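Local coordinates for protein glycoside hydrolase family 31 (PDB 5I0F) that degrades cycloalternan as a family 31 glycoside hydrolase, probably cleaving its alpha-glucosidic links through a covalent glycosyl-enzyme intermediate, at residues R577-M585 with Y671-V682; L167-F178 with E221-H229. All coordinates share one frame; numbering follows the deposited sequence.

Contact 1 of 2, residues R577-M585 with Y671-V682; sequences RAFAAATFM and YMLGDELLINPV
F584 lays its ring beside the apolar ends of the 671-679 hairpin: I679 CD1 approaches it obliquely, 3.8 Å from F584 CD2, while L673 CD2 and L677 CD1 lie at its rim, near its plane. L673 and F584 cross at about a right angle. The ring gets there because its CG stands beside the backbone N, opposite the carbonyl carbon (chi1 -66°), just past the end of helix 572-583.

The one direct hydrogen bond across the contact reaches the same residue from the hairpin. Y671 OH donates to F584 O at 2.8 Å, and the hydroxyl stands 57° out of the carbonyl plane, off the lone pairs. M585 flanks that hydroxyl, its CG 3.3 Å from Y671 OH, with the methionine chain crossing the tyrosine at about a right angle.

Toward the start of the segment, A581 CB meets P681 CB at 3.9 Å, and the guanidinium of R577 carries V682 CG1 over one face, 3.4 Å from R577 NE. A bend at chi2 (-53°) brings the arginine obliquely across the valine, and its NH1 and NH2 form hydrogen bonds with G719 O and V718 O respectively. A water donates to R577 O and accepts from V682 N, whereas V682 O is buried without a polar partner.

The contact thus joins the helix between the seventh and eighth barrel strands to the C-terminal beta domain largely through hydrocarbon surfaces; of its few polar links, the tyrosine bond engages the F584 carbonyl where helix gives way to loop, while the water adds a second bond to R577 O, already an acceptor within the helix.

Contact 2 of 2, residues L167-F178 with E221-H229; sequences LRIEGDEHVVGF and EAGRAWGFH
H174 and E221 meet through a nearly coplanar His-carboxylate hydrogen bond: H174 NE2 donates to E221 OE2 at 2.8 Å with an N-H...O angle of 160°, and E221 OE2 accepts through its anti lone pair. Next to it, E221 N donates to D172 OD2 at 3.1 Å from above the carboxylate plane, so E221 is held by both its backbone and its side chain.

W226 makes the third direct bond. Its NE1 reaches E173 OE2 at 3.2 Å, with the oxygen in the indole plane but a bent N-H...O angle of 140°. The far side of the indole lies beside L167, whose CD1 is at the ring edge and also sits over one face of F228, 4.0 Å from that ring's centroid. F228 presents this face with its CG between the backbone N and the carbonyl carbon (chi1 61°). F178 CE1 adds an oblique contact at 4.1 Å from F228 CZ.

In the second shell, E170 N donates to E173 OE1 at 2.8 Å within the type I turn 170-173, which fixes the carboxylate, and R145 forms a salt bridge with E173 OE2. That charge pairing probably stabilises the ionised glutamate. D186 accepts from H174 ND1, orienting the imidazole toward E221, while W665 stacks on the same ring.

L167 belongs to strand 160-168 of one six-stranded sheet, whereas H174 and W226 belong to strands 174-179 and 225-230 of another, separated there by strand 212-219. The 170-173 turn carries the chain from one sheet to the other, and the leucine and aromatic side chains fill the interface between them, with I250 of strand 247-253 touching both L167 and F228.

How the contacts relate
Contacts 1 and 2 follow one another along the chain in reverse order of their numbers, and they do not touch: their centres are 26 Å apart and their nearest atoms about 11 Å. Contact 2 holds together two sheets of the beta region that precedes the barrel, whereas contact 1 joins the helix between barrel strands 558-561 and 587-590 to the C-terminal beta domain. W665, which stacks on H174 of contact 2, lies in the sequence just before strand 671-673 of contact 1, linking the two regions. On the side of the active site, E593 and F594 of the glycan pocket follow the 577-585 segment closely in sequence.

Contact 1 of 2, residues R577-M585 with Y671-V682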
loop_
_atom_site.group_PDB
_atom_site.type_symbol
_atom_site.label_atom_id
_atom_site.label_comp_id
_atom_site.label_asym_id
_atom_site.label_seq_id
_atom_site.Cartn_x
_atom_site.Cartn_y
_atom_site.Cartn_z
ATOM N N ARG A 577 13.507 20.565 -5.688
ATOM C CA ARG A 577 12.168 20.605 -6.282
ATOM C C ARG A 577 11.174 19.787 -5.451
ATOM O O ARG A 577 10.032 20.195 -5.260
ATOM C CB ARG A 577 12.165 20.096 -7.724
ATOM C CG ARG A 577 12.983 20.885 -8.723
ATOM C CD ARG A 577 12.649 22.356 -8.724
ATOM N NE ARG A 577 13.154 23.045 -9.906
ATOM C CZ ARG A 577 13.075 24.359 -10.108
ATOM N NH1 ARG A 577 12.519 25.172 -9.206
ATOM N NH2 ARG A 577 13.557 24.874 -11.242
ATOM N N ALA A 578 11.623 18.657 -4.939
ATOM C CA ALA A 578 10.778 17.777 -4.158
ATOM C C ALA A 578 10.456 18.368 -2.788
ATOM O O ALA A 578 9.343 18.198 -2.279
ATOM C CB ALA A 578 11.444 16.421 -3.997
ATOM N N PHE A 579 11.438 19.042 -2.183
ATOM C CA PHE A 579 11.228 19.689 -0.878
ATOM C C PHE A 579 10.176 20.808 -1.027
ATOM O O PHE A 579 9.270 20.933 -0.200
ATOM C CB PHE A 579 12.555 20.201 -0.300
ATOM C CG PHE A 579 12.542 20.453 1.196
ATOM C CD1 PHE A 579 11.980 21.607 1.723
ATOM C CD2 PHE A 579 13.150 19.555 2.067
ATOM C CE1 PHE A 579 11.995 21.851 3.091
ATOM C CE2 PHE A 579 13.178 19.792 3.441
ATOM C CZ PHE A 579 12.581 20.933 3.960
ATOM N N ALA A 580 10.278 21.591 -2.107
ATOM C CA ALA A 580 9.299 22.656 -2.399
ATOM C C ALA A 580 7.896 22.072 -2.611
ATOM O O ALA A 580 6.902 22.563 -2.058
ATOM C CB ALA A 580 9.745 23.467 -3.609
ATOM N N ALA A 581 7.811 20.985 -3.370
ATOM C CA ALA A 581 6.524 20.362 -3.615
ATOM C C ALA A 581 5.908 19.826 -2.344
ATOM O O ALA A 581 4.696 20.025 -2.120
ATOM C CB ALA A 581 6.643 19.247 -4.641
ATOM N N ALA A 582 6.732 19.131 -1.544
ATOM C CA ALA A 582 6.281 18.523 -0.301
ATOM C C ALA A 582 5.722 19.555 0.672
ATOM O O ALA A 582 4.835 19.234 1.474
ATOM C CB ALA A 582 7.416 17.722 0.349
ATOM N N THR A 583 6.226 20.789 0.588
ATOM C CA THR A 583 5.744 21.913 1.393
ATOM C C THR A 583 4.248 22.194 1.176
ATOM O O THR A 583 3.565 22.695 2.082
ATOM C CB THR A 583 6.619 23.163 1.110
ATOM O OG1 THR A 583 7.966 22.865 1.467
ATOM C CG2 THR A 583 6.188 24.394 1.885
ATOM N N PHE A 584 3.742 21.889 -0.019
ATOM C CA PHE A 584 2.345 22.108 -0.377
ATOM C C PHE A 584 1.566 20.792 -0.560
ATOM O O PHE A 584 0.721 20.698 -1.455
ATOM C CB PHE A 584 2.267 22.959 -1.658
ATOM C CG PHE A 584 2.795 24.348 -1.467
ATOM C CD1 PHE A 584 4.143 24.625 -1.620
ATOM C CD2 PHE A 584 1.949 25.361 -1.060
ATOM C CE1 PHE A 584 4.627 25.905 -1.400
ATOM C CE2 PHE A 584 2.427 26.653 -0.845
ATOM C CZ PHE A 584 3.769 26.918 -1.014
ATOM N N MET A 585 1.846 19.814 0.302
ATOM C CA MET A 585 1.114 18.560 0.387
ATOM C C MET A 585 0.669 18.295 1.813
ATOM O O MET A 585 1.154 18.959 2.735
ATOM C CB MET A 585 1.974 17.409 -0.150
ATOM C CG MET A 585 2.226 17.523 -1.650
ATOM S SD MET A 585 3.419 16.343 -2.326
ATOM C CE MET A 585 3.633 16.974 -3.981
ATOM N N TYR A 671 -2.630 20.526 -9.001
ATOM C CA TYR A 671 -3.684 20.200 -8.078
ATOM C C TYR A 671 -3.965 21.385 -7.166
ATOM O O TYR A 671 -3.134 22.271 -7.015
ATOM C CB TYR A 671 -3.287 18.966 -7.248
ATOM C CG TYR A 671 -2.063 19.155 -6.384
ATOM C CD1 TYR A 671 -0.774 18.920 -6.889
ATOM C CD2 TYR A 671 -2.187 19.577 -5.057
ATOM C CE1 TYR A 671 0.351 19.106 -6.096
ATOM C CE2 TYR A 671 -1.080 19.744 -4.250
ATOM C CZ TYR A 671 0.187 19.507 -4.767
ATOM O OH TYR A 671 1.308 19.712 -3.980
ATOM N N MET A 672 -5.142 21.358 -6.556
ATOM C CA MET A 672 -5.507 22.332 -5.558
ATOM C C MET A 672 -5.053 21.802 -4.192
ATOM O O MET A 672 -5.153 20.590 -3.905
ATOM C CB MET A 672 -7.025 22.584 -5.574
ATOM C CG MET A 672 -7.575 23.126 -6.895
ATOM S SD MET A 672 -6.906 24.745 -7.328
ATOM C CE MET A 672 -7.463 25.766 -5.966
ATOM N N LEU A 673 -4.539 22.707 -3.361
ATOM C CA LEU A 673 -4.293 22.412 -1.964
ATOM C C LEU A 673 -5.354 23.177 -1.221
ATOM O O LEU A 673 -5.236 24.388 -1.063
ATOM C CB LEU A 673 -2.898 22.861 -1.516
ATOM C CG LEU A 673 -2.548 22.467 -0.077
ATOM C CD1 LEU A 673 -2.417 20.965 0.063
ATOM C CD2 LEU A 673 -1.270 23.152 0.357
ATOM N N GLY A 674 -6.407 22.477 -0.794
ATOM C CA GLY A 674 -7.605 23.150 -0.296
ATOM C C GLY A 674 -8.320 23.964 -1.368
ATOM O O GLY A 674 -8.116 23.758 -2.561
ATOM N N ASP A 675 -9.170 24.881 -0.933
ATOM C CA ASP A 675 -9.977 25.696 -1.851
ATOM C C ASP A 675 -9.200 26.760 -2.589
ATOM O O ASP A 675 -9.621 27.161 -3.659
ATOM C CB ASP A 675 -11.080 26.445 -1.101
ATOM C CG ASP A 675 -12.171 25.554 -0.573
ATOM O OD1 ASP A 675 -12.240 24.356 -0.868
ATOM O OD2 ASP A 675 -13.032 26.106 0.133
ATOM N N GLU A 676 -8.116 27.262 -2.013
ATOM C CA GLU A 676 -7.577 28.558 -2.452
ATOM C C GLU A 676 -6.265 28.523 -3.256
ATOM O O GLU A 676 -5.981 29.473 -3.997
ATOM C CB GLU A 676 -7.410 29.495 -1.246
ATOM C CG GLU A 676 -8.655 29.659 -0.382
ATOM C CD GLU A 676 -9.866 30.216 -1.136
ATOM O OE1 GLU A 676 -9.696 30.973 -2.121
ATOM O OE2 GLU A 676 -11.018 29.905 -0.753
ATOM N N LEU A 677 -5.483 27.460 -3.126
ATOM C CA LEU A 677 -4.150 27.405 -3.714
ATOM C C LEU A 677 -4.063 26.378 -4.818
ATOM O O LEU A 677 -4.429 25.211 -4.622
ATOM C CB LEU A 677 -3.103 27.101 -2.639
ATOM C CG LEU A 677 -2.980 28.095 -1.479
ATOM C CD1 LEU A 677 -1.886 27.624 -0.549
ATOM C CD2 LEU A 677 -2.715 29.514 -1.966
ATOM N N LEU A 678 -3.578 26.807 -5.980
ATOM C CA LEU A 678 -3.295 25.925 -7.100
ATOM C C LEU A 678 -1.782 25.672 -7.140
ATOM O O LEU A 678 -1.001 26.634 -7.241
ATOM C CB LEU A 678 -3.767 26.579 -8.416
ATOM C CG LEU A 678 -3.532 25.786 -9.713
ATOM C CD1 LEU A 678 -3.983 24.356 -9.567
ATOM C CD2 LEU A 678 -4.268 26.430 -10.876
ATOM N N ILE A 679 -1.381 24.397 -7.061
ATOM C CA ILE A 679 0.027 24.017 -6.982
ATOM C C ILE A 679 0.488 23.340 -8.267
ATOM O O ILE A 679 -0.231 22.512 -8.809
ATOM C CB ILE A 679 0.299 23.004 -5.836
ATOM C CG1 ILE A 679 -0.534 23.310 -4.578
ATOM C CG2 ILE A 679 1.797 22.917 -5.547
ATOM C CD1 ILE A 679 -0.325 24.687 -3.993
ATOM N N ASN A 680 1.699 23.631 -8.714
ATOM C CA ASN A 680 2.248 22.990 -9.901
ATOM C C ASN A 680 3.736 22.686 -9.746
ATOM O O ASN A 680 4.589 23.474 -10.217
ATOM C CB ASN A 680 1.973 23.816 -11.163
ATOM C CG ASN A 680 2.309 23.062 -12.439
ATOM O OD1 ASN A 680 2.585 21.853 -12.406
ATOM N ND2 ASN A 680 2.298 23.766 -13.571
ATOM N N PRO A 681 4.054 21.554 -9.084
ATOM C CA PRO A 681 5.451 21.146 -8.865
ATOM C C PRO A 681 6.301 21.116 -10.127
ATOM O O PRO A 681 5.806 20.744 -11.206
ATOM C CB PRO A 681 5.300 19.719 -8.298
ATOM C CG PRO A 681 3.967 19.730 -7.615
ATOM C CD PRO A 681 3.110 20.547 -8.522
ATOM N N VAL A 682 7.577 21.477 -9.988
ATOM C CA VAL A 682 8.514 21.494 -11.108
ATOM C C VAL A 682 9.201 20.133 -11.120
ATOM O O VAL A 682 9.971 19.823 -10.220
ATOM C CB VAL A 682 9.543 22.630 -10.946
ATOM C CG1 VAL A 682 10.559 22.636 -12.092
ATOM C CG2 VAL A 682 8.809 23.957 -10.871
HETATM O O HOH W 1 8.746 22.017 -7.325
#

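Contact 2 of 2, residues L167-F178 with E221-H229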
loop_
_atom_site.group_PDB
_atom_site.type_symbol
_atom_site.label_atom_id
_atom_site.label_comp_id
_atom_site.label_asym_id
_atom_site.label_seq_id
_atom_site.Cartn_x
_atom_site.Cartn_y
_atom_site.Cartn_z
ATOM N N LEU A 167 -20.306 -1.688 -17.393
ATOM C CA LEU A 167 -20.947 -0.391 -17.261
ATOM C C LEU A 167 -20.633 0.471 -18.482
ATOM O O LEU A 167 -19.505 0.452 -19.016
ATOM C CB LEU A 167 -20.442 0.334 -16.018
ATOM C CG LEU A 167 -20.443 -0.425 -14.699
ATOM C CD1 LEU A 167 -19.875 0.498 -13.633
ATOM C CD2 LEU A 167 -21.845 -0.861 -14.326
ATOM N N ARG A 168 -21.619 1.267 -18.897
ATOM C CA ARG A 168 -21.455 2.168 -20.025
ATOM C C ARG A 168 -20.671 3.440 -19.631
ATOM O O ARG A 168 -20.944 4.037 -18.596
ATOM C CB ARG A 168 -22.833 2.548 -20.570
ATOM C CG ARG A 168 -22.791 3.307 -21.892
ATOM C CD ARG A 168 -24.166 3.365 -22.553
ATOM N NE ARG A 168 -25.093 4.100 -21.710
ATOM C CZ ARG A 168 -25.153 5.431 -21.598
ATOM N NH1 ARG A 168 -26.053 5.964 -20.777
ATOM N NH2 ARG A 168 -24.353 6.245 -22.310
ATOM N N ILE A 169 -19.733 3.856 -20.479
ATOM C CA ILE A 169 -19.010 5.130 -20.323
ATOM C C ILE A 169 -19.178 5.912 -21.613
ATOM O O ILE A 169 -19.219 5.321 -22.687
ATOM C CB ILE A 169 -17.512 4.909 -19.952
ATOM C CG1 ILE A 169 -16.761 6.220 -19.760
ATOM C CG2 ILE A 169 -16.768 4.063 -20.990
ATOM C CD1 ILE A 169 -15.422 6.054 -19.040
ATOM N N GLU A 170 -19.306 7.231 -21.487
ATOM C CA GLU A 170 -19.522 8.136 -22.624
ATOM C C GLU A 170 -18.214 8.798 -23.077
ATOM O O GLU A 170 -17.213 8.801 -22.356
ATOM C CB GLU A 170 -20.597 9.179 -22.276
ATOM C CG GLU A 170 -21.934 8.506 -21.976
ATOM C CD GLU A 170 -23.103 9.460 -21.776
ATOM O OE1 GLU A 170 -22.889 10.672 -21.653
ATOM O OE2 GLU A 170 -24.257 8.979 -21.746
ATOM N N GLY A 171 -18.233 9.310 -24.300
ATOM C CA GLY A 171 -17.023 9.723 -25.020
ATOM C C GLY A 171 -16.162 10.781 -24.360
ATOM O O GLY A 171 -14.939 10.768 -24.512
ATOM N N ASP A 172 -16.782 11.674 -23.601
ATOM C CA ASP A 172 -16.030 12.717 -22.902
ATOM C C ASP A 172 -15.766 12.416 -21.423
ATOM O O ASP A 172 -15.380 13.327 -20.676
ATOM C CB ASP A 172 -16.752 14.050 -23.020
ATOM C CG ASP A 172 -18.077 14.074 -22.263
ATOM O OD1 ASP A 172 -18.760 13.006 -22.168
ATOM O OD2 ASP A 172 -18.425 15.180 -21.786
ATOM N N GLU A 173 -15.963 11.166 -20.993
ATOM C CA GLU A 173 -15.818 10.830 -19.572
ATOM C C GLU A 173 -14.409 10.359 -19.216
ATOM O O GLU A 173 -13.757 9.674 -20.007
ATOM C CB GLU A 173 -16.871 9.810 -19.143
ATOM C CG GLU A 173 -18.225 10.477 -18.948
ATOM C CD GLU A 173 -19.364 9.551 -18.578
ATOM O OE1 GLU A 173 -19.351 8.343 -18.918
ATOM O OE2 GLU A 173 -20.340 10.058 -17.974
ATOM N N HIS A 174 -13.988 10.719 -18.005
ATOM C CA HIS A 174 -12.696 10.389 -17.424
ATOM C C HIS A 174 -12.931 9.593 -16.146
ATOM O O HIS A 174 -13.931 9.818 -15.438
ATOM C CB HIS A 174 -11.964 11.663 -17.089
ATOM C CG HIS A 174 -11.820 12.579 -18.247
ATOM N ND1 HIS A 174 -10.768 12.491 -19.131
ATOM C CD2 HIS A 174 -12.625 13.561 -18.710
ATOM C CE1 HIS A 174 -10.907 13.419 -20.061
ATOM N NE2 HIS A 174 -12.032 14.072 -19.834
ATOM N N VAL A 175 -12.035 8.651 -15.868
ATOM C CA VAL A 175 -12.197 7.730 -14.756
ATOM C C VAL A 175 -11.063 7.941 -13.764
ATOM O O VAL A 175 -9.896 7.758 -14.102
ATOM C CB VAL A 175 -12.229 6.257 -15.220
ATOM C CG1 VAL A 175 -12.565 5.346 -14.042
ATOM C CG2 VAL A 175 -13.262 6.068 -16.319
ATOM N N VAL A 176 -11.402 8.359 -12.549
ATOM C CA VAL A 176 -10.396 8.596 -11.503
ATOM C C VAL A 176 -10.777 7.805 -10.273
ATOM O O VAL A 176 -11.910 7.886 -9.799
ATOM C CB VAL A 176 -10.276 10.082 -11.161
ATOM C CG1 VAL A 176 -9.261 10.298 -10.049
ATOM C CG2 VAL A 176 -9.890 10.870 -12.401
ATOM N N GLY A 177 -9.821 7.034 -9.767
ATOM C CA GLY A 177 -10.029 6.269 -8.561
ATOM C C GLY A 177 -9.231 4.990 -8.510
ATOM O O GLY A 177 -8.073 4.915 -8.975
ATOM N N PHE A 178 -9.891 3.980 -7.961
ATOM C CA PHE A 178 -9.322 2.679 -7.661
ATOM C C PHE A 178 -8.241 2.730 -6.581
ATOM O O PHE A 178 -7.381 1.835 -6.515
ATOM C CB PHE A 178 -8.817 1.996 -8.930
ATOM C CG PHE A 178 -9.842 1.940 -10.036
ATOM C CD1 PHE A 178 -10.958 1.137 -9.918
ATOM C CD2 PHE A 178 -9.671 2.668 -11.204
ATOM C CE1 PHE A 178 -11.890 1.073 -10.921
ATOM C CE2 PHE A 178 -10.601 2.585 -12.226
ATOM C CZ PHE A 178 -11.719 1.800 -12.082
ATOM N N GLU A 221 -17.181 16.267 -19.195
ATOM C CA GLU A 221 -16.570 17.574 -19.430
ATOM C C GLU A 221 -17.565 18.724 -19.334
ATOM O O GLU A 221 -17.200 19.872 -19.580
ATOM C CB GLU A 221 -15.819 17.548 -20.767
ATOM C CG GLU A 221 -14.590 16.652 -20.662
ATOM C CD GLU A 221 -13.750 16.575 -21.922
ATOM O OE1 GLU A 221 -14.154 17.140 -22.939
ATOM O OE2 GLU A 221 -12.676 15.930 -21.882
ATOM N N ALA A 222 -18.800 18.399 -18.969
ATOM C CA ALA A 222 -19.827 19.351 -18.544
ATOM C C ALA A 222 -19.860 19.566 -17.030
ATOM O O ALA A 222 -20.635 20.385 -16.555
ATOM C CB ALA A 222 -21.184 18.861 -18.994
ATOM N N GLY A 223 -19.064 18.820 -16.269
ATOM C CA GLY A 223 -19.041 18.944 -14.811
ATOM C C GLY A 223 -19.941 17.987 -14.028
ATOM O O GLY A 223 -20.127 18.162 -12.833
ATOM N N ARG A 224 -20.532 16.998 -14.677
ATOM C CA ARG A 224 -21.356 16.043 -13.956
ATOM C C ARG A 224 -20.560 14.773 -13.759
ATOM O O ARG A 224 -19.661 14.467 -14.545
ATOM C CB ARG A 224 -22.659 15.775 -14.694
ATOM C CG ARG A 224 -23.494 17.032 -14.962
ATOM C CD ARG A 224 -23.628 17.990 -13.766
ATOM N NE ARG A 224 -24.469 17.462 -12.682
ATOM C CZ ARG A 224 -24.656 18.050 -11.492
ATOM N NH1 ARG A 224 -24.037 19.189 -11.164
ATOM N NH2 ARG A 224 -25.465 17.484 -10.605
ATOM N N ALA A 225 -20.887 14.063 -12.680
ATOM C CA ALA A 225 -20.170 12.874 -12.290
ATOM C C ALA A 225 -21.116 11.783 -11.868
ATOM O O ALA A 225 -22.242 12.039 -11.395
ATOM C CB ALA A 225 -19.217 13.182 -11.148
ATOM N N TRP A 226 -20.641 10.562 -12.031
ATOM C CA TRP A 226 -21.244 9.416 -11.369
ATOM C C TRP A 226 -20.126 8.522 -10.839
ATOM O O TRP A 226 -18.954 8.768 -11.099
ATOM C CB TRP A 226 -22.192 8.662 -12.300
ATOM C CG TRP A 226 -21.565 8.098 -13.514
ATOM C CD1 TRP A 226 -21.265 8.768 -14.668
ATOM C CD2 TRP A 226 -21.197 6.736 -13.734
ATOM N NE1 TRP A 226 -20.715 7.905 -15.581
ATOM C CE2 TRP A 226 -20.656 6.653 -15.034
ATOM C CE3 TRP A 226 -21.237 5.575 -12.947
ATOM C CZ2 TRP A 226 -20.165 5.457 -15.564
ATOM C CZ3 TRP A 226 -20.759 4.386 -13.489
ATOM C CH2 TRP A 226 -20.235 4.335 -14.779
ATOM N N GLY A 227 -20.465 7.504 -10.078
ATOM C CA GLY A 227 -19.407 6.631 -9.553
ATOM C C GLY A 227 -19.960 5.297 -9.164
ATOM O O GLY A 227 -21.184 5.109 -9.113
ATOM N N PHE A 228 -19.054 4.370 -8.898
ATOM C CA PHE A 228 -19.441 3.023 -8.530
ATOM C C PHE A 228 -18.461 2.436 -7.535
ATOM O O PHE A 228 -17.288 2.799 -7.524
ATOM C CB PHE A 228 -19.531 2.136 -9.761
ATOM C CG PHE A 228 -18.243 1.988 -10.502
ATOM C CD1 PHE A 228 -17.869 2.931 -11.477
ATOM C CD2 PHE A 228 -17.414 0.890 -10.272
ATOM C CE1 PHE A 228 -16.675 2.805 -12.157
ATOM C CE2 PHE A 228 -16.214 0.763 -10.959
ATOM C CZ PHE A 228 -15.843 1.722 -11.901
ATOM N N HIS A 229 -18.969 1.514 -6.726
ATOM C CA HIS A 229 -18.190 0.845 -5.706
ATOM C C HIS A 229 -18.668 -0.578 -5.647
ATOM O O HIS A 229 -19.815 -0.824 -5.300
ATOM C CB HIS A 229 -18.344 1.554 -4.360
ATOM C CG HIS A 229 -17.882 0.752 -3.176
ATOM N ND1 HIS A 229 -18.588 0.710 -1.998
ATOM C CD2 HIS A 229 -16.797 -0.040 -2.992
ATOM C CE1 HIS A 229 -17.955 -0.057 -1.132
ATOM N NE2 HIS A 229 -16.858 -0.520 -1.708
HETATM O O HOH W 2 -20.443 11.909 -15.927
#